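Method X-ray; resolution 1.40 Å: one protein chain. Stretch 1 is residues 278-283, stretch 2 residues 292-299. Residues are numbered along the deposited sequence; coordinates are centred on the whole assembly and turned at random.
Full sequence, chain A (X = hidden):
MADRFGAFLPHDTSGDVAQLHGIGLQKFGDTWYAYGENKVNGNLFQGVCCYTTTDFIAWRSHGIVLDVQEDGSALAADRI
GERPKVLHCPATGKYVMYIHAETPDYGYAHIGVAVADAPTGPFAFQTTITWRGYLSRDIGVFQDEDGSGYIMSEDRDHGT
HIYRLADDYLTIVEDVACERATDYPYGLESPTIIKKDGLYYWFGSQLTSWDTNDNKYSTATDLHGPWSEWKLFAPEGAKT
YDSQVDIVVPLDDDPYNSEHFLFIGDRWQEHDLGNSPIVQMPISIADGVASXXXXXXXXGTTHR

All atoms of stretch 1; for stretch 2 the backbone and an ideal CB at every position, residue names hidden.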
# COMPACT_ATOMS: atom_id res chain seq x y z
N ILE A 278 13.75 -0.62 -2.04
CA ILE A 278 12.56 -0.30 -2.83
C ILE A 278 12.98 -0.10 -4.29
O ILE A 278 14.14 0.20 -4.60
CB ILE A 278 11.77 0.94 -2.32
CG1 ILE A 278 12.64 2.22 -2.43
CG2 ILE A 278 11.28 0.71 -0.87
CD1 ILE A 278 11.91 3.50 -2.07
N VAL A 279 12.00 -0.26 -5.17
CA VAL A 279 12.13 0.13 -6.57
C VAL A 279 11.20 1.33 -6.76
O VAL A 279 9.98 1.22 -6.59
CB VAL A 279 11.76 -1.03 -7.52
CG1 VAL A 279 11.71 -0.53 -8.96
CG2 VAL A 279 12.77 -2.20 -7.37
N GLN A 280 11.78 2.48 -7.11
CA GLN A 280 11.04 3.73 -7.25
C GLN A 280 11.24 4.22 -8.68
O GLN A 280 12.38 4.43 -9.12
CB GLN A 280 11.57 4.75 -6.26
CG GLN A 280 10.87 6.10 -6.32
CD GLN A 280 11.35 7.02 -5.19
OE1 GLN A 280 11.18 6.72 -4.00
NE2 GLN A 280 11.95 8.15 -5.56
N MET A 281 10.13 4.38 -9.41
CA MET A 281 10.20 4.62 -10.84
C MET A 281 8.99 5.43 -11.27
O MET A 281 7.91 5.27 -10.68
CB MET A 281 10.19 3.30 -11.63
CG MET A 281 11.37 2.36 -11.38
SD MET A 281 11.11 0.74 -12.15
CE MET A 281 11.13 1.18 -13.92
N PRO A 282 9.10 6.25 -12.32
CA PRO A 282 7.89 6.80 -12.94
C PRO A 282 7.14 5.67 -13.64
O PRO A 282 7.73 4.70 -14.13
CB PRO A 282 8.44 7.81 -13.94
CG PRO A 282 9.76 7.23 -14.34
CD PRO A 282 10.31 6.52 -13.13
N ILE A 283 5.81 5.76 -13.62
CA ILE A 283 4.96 4.81 -14.34
C ILE A 283 4.04 5.61 -15.26
O ILE A 283 3.48 6.63 -14.85
CB ILE A 283 4.21 3.86 -13.38
CG1 ILE A 283 3.48 2.75 -14.16
CG2 ILE A 283 3.26 4.62 -12.48
CD1 ILE A 283 2.90 1.64 -13.31
N UNK A 292 5.43 0.32 -17.27
CA UNK A 292 6.58 0.56 -16.40
C UNK A 292 7.84 0.13 -17.14
O UNK A 292 7.93 -1.04 -17.55
CB UNK A 292 6.44 -0.19 -15.07
N UNK A 293 8.79 1.05 -17.33
CA UNK A 293 9.99 0.81 -18.13
C UNK A 293 11.26 1.27 -17.43
O UNK A 293 11.35 2.42 -16.97
CB UNK A 293 9.87 1.52 -19.48
N UNK A 294 12.26 0.39 -17.39
CA UNK A 294 13.55 0.77 -16.83
C UNK A 294 14.30 1.70 -17.79
O UNK A 294 14.08 1.69 -19.00
CB UNK A 294 14.39 -0.47 -16.53
N UNK A 295 15.21 2.49 -17.23
CA UNK A 295 16.14 3.32 -18.00
C UNK A 295 17.55 3.09 -17.49
O UNK A 295 17.78 2.90 -16.29
CB UNK A 295 15.77 4.80 -17.91
N UNK A 296 18.51 3.13 -18.42
CA UNK A 296 19.93 2.95 -18.12
C UNK A 296 20.44 3.89 -17.04
O UNK A 296 21.45 3.59 -16.39
CB UNK A 296 20.76 3.15 -19.39
N UNK A 297 19.86 5.08 -16.96
CA UNK A 297 20.29 6.09 -16.00
C UNK A 297 19.85 5.79 -14.57
O UNK A 297 20.34 6.44 -13.63
CB UNK A 297 19.75 7.46 -16.42
N UNK A 298 18.93 4.86 -14.37
CA UNK A 298 18.47 4.54 -13.02
C UNK A 298 19.57 3.85 -12.21
O UNK A 298 20.46 3.19 -12.75
CB UNK A 298 17.23 3.65 -13.08
N UNK A 299 19.49 4.00 -10.89
CA UNK A 299 20.46 3.35 -10.01
C UNK A 299 20.02 1.93 -9.64
O UNK A 299 18.86 1.54 -9.79
CB UNK A 299 20.66 4.18 -8.74

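At position 292 the backbone is extended (phi/psi -121/122) and CA-to-CB points sideways to stretch 1. The ideal CB lies 4.3 Å from Ile 283 CG1 and 5.0 Å from Met 281 CE, so the surroundings are apolar; a branched aliphatic chain or methionine would suit. The deposited residue is Leu 292. With chi1 t and chi2 p its end comes nearer than its CB: CD1 lies 3.9 Å from Ile 283 CB and 3.4 Å from Pro 282 O, while CG packs 3.9 Å from Met 281 CE.

Position 293, also extended, turns its CB away, with nothing of stretch 1 within 5.5 Å, so many side chains would fit, small polar ones among them. It is Thr 293, whose backbone does more here than its side chain. A water accepts from Thr 293 N (2.9 Å to the water O) and donates to Pro 282 O (2.7 Å from the same water O), linking stretches that share no direct hydrogen bond. Met 281 CE approaches Thr 293 O to 3.3 Å.

At position 294 CB again points away, yet it is 4.5 Å from Met 281 CE, and a long side chain could turn back past the thioether and reach Val 279. A large aromatic or a long aliphatic chain would suit. Trp 294, with chi1 t, does this: CE3 lies 3.9 Å from Met 281 SD, and the sulfur sits obliquely to the six-membered ring, 5.0 Å from its centroid. Farther along, Val 279 CG1 meets the ring edge, 4.4 Å from CZ3.

Position 295 points its CB sideways and 296 and 297 are out of reach; none of the three touches stretch 1. The angles at 296 and 297 (-54/-31 and -75/-14) mark a type I turn from 295 to 298, closed by a backbone hydrogen bond from N of 298 to O of 295 (3.0 Å). Small polar residues, asparagine or aspartate suit such a turn. The deposited residues are Ser 295, Asp 296 and Thr 297; Ser 295 OG and Thr 297 OG1 share a hydrogen bond of 3.1 Å.

At position 298 CB points toward stretch 1, but no atom there is within 5.5 Å of it. A long side chain is needed to reach Met 281 and Pro 282; an aromatic, methionine or an extended aliphatic chain could do so. Tyr 298, with chi1 m, presents its ring edge to Met 281 CE, 4.0 Å from CE2, and OH reaches 3.3 Å from Pro 282 CG.

Position 299 is out of reach, leaving the choice open. Both carboxylate oxygens of Glu 299 are hydrogen-bonded elsewhere in the structure.

Stretch 2 (292-299) LTWSDTYE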
# COMPACT_ATOMS: atom_id res chain seq x y z
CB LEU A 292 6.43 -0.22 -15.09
CG LEU A 292 7.42 0.02 -13.97
CD1 LEU A 292 7.27 1.45 -13.40
CD2 LEU A 292 7.28 -1.07 -12.86
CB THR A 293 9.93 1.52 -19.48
OG1 THR A 293 8.70 1.15 -20.12
CG2 THR A 293 11.03 1.04 -20.32
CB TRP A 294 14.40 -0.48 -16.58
CG TRP A 294 15.57 -0.30 -15.69
CD1 TRP A 294 16.86 -0.05 -16.07
CD2 TRP A 294 15.57 -0.34 -14.25
NE1 TRP A 294 17.67 0.04 -14.95
CE2 TRP A 294 16.91 -0.13 -13.82
CE3 TRP A 294 14.58 -0.55 -13.28
CZ2 TRP A 294 17.28 -0.11 -12.48
CZ3 TRP A 294 14.95 -0.55 -11.93
CH2 TRP A 294 16.29 -0.33 -11.54
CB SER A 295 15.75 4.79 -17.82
OG SER A 295 16.82 5.61 -18.25
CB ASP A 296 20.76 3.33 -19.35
CG ASP A 296 20.71 2.28 -20.41
OD1 ASP A 296 20.27 1.16 -20.07
OD2 ASP A 296 21.08 2.58 -21.57
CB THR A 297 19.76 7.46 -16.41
OG1 THR A 297 18.33 7.45 -16.34
CG2 THR A 297 20.21 7.76 -17.84
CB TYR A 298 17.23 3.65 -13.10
CG TYR A 298 16.01 4.31 -13.73
CD1 TYR A 298 16.04 5.63 -14.14
CD2 TYR A 298 14.83 3.58 -13.90
CE1 TYR A 298 14.93 6.23 -14.71
CE2 TYR A 298 13.70 4.18 -14.45
CZ TYR A 298 13.75 5.51 -14.86
OH TYR A 298 12.64 6.11 -15.42
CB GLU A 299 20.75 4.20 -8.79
CG GLU A 299 19.66 4.25 -7.79
CD GLU A 299 20.01 5.21 -6.66
OE1 GLU A 299 20.65 4.78 -5.69
OE2 GLU A 299 19.67 6.41 -6.78
O HOH W 1 8.17 3.85 -16.66
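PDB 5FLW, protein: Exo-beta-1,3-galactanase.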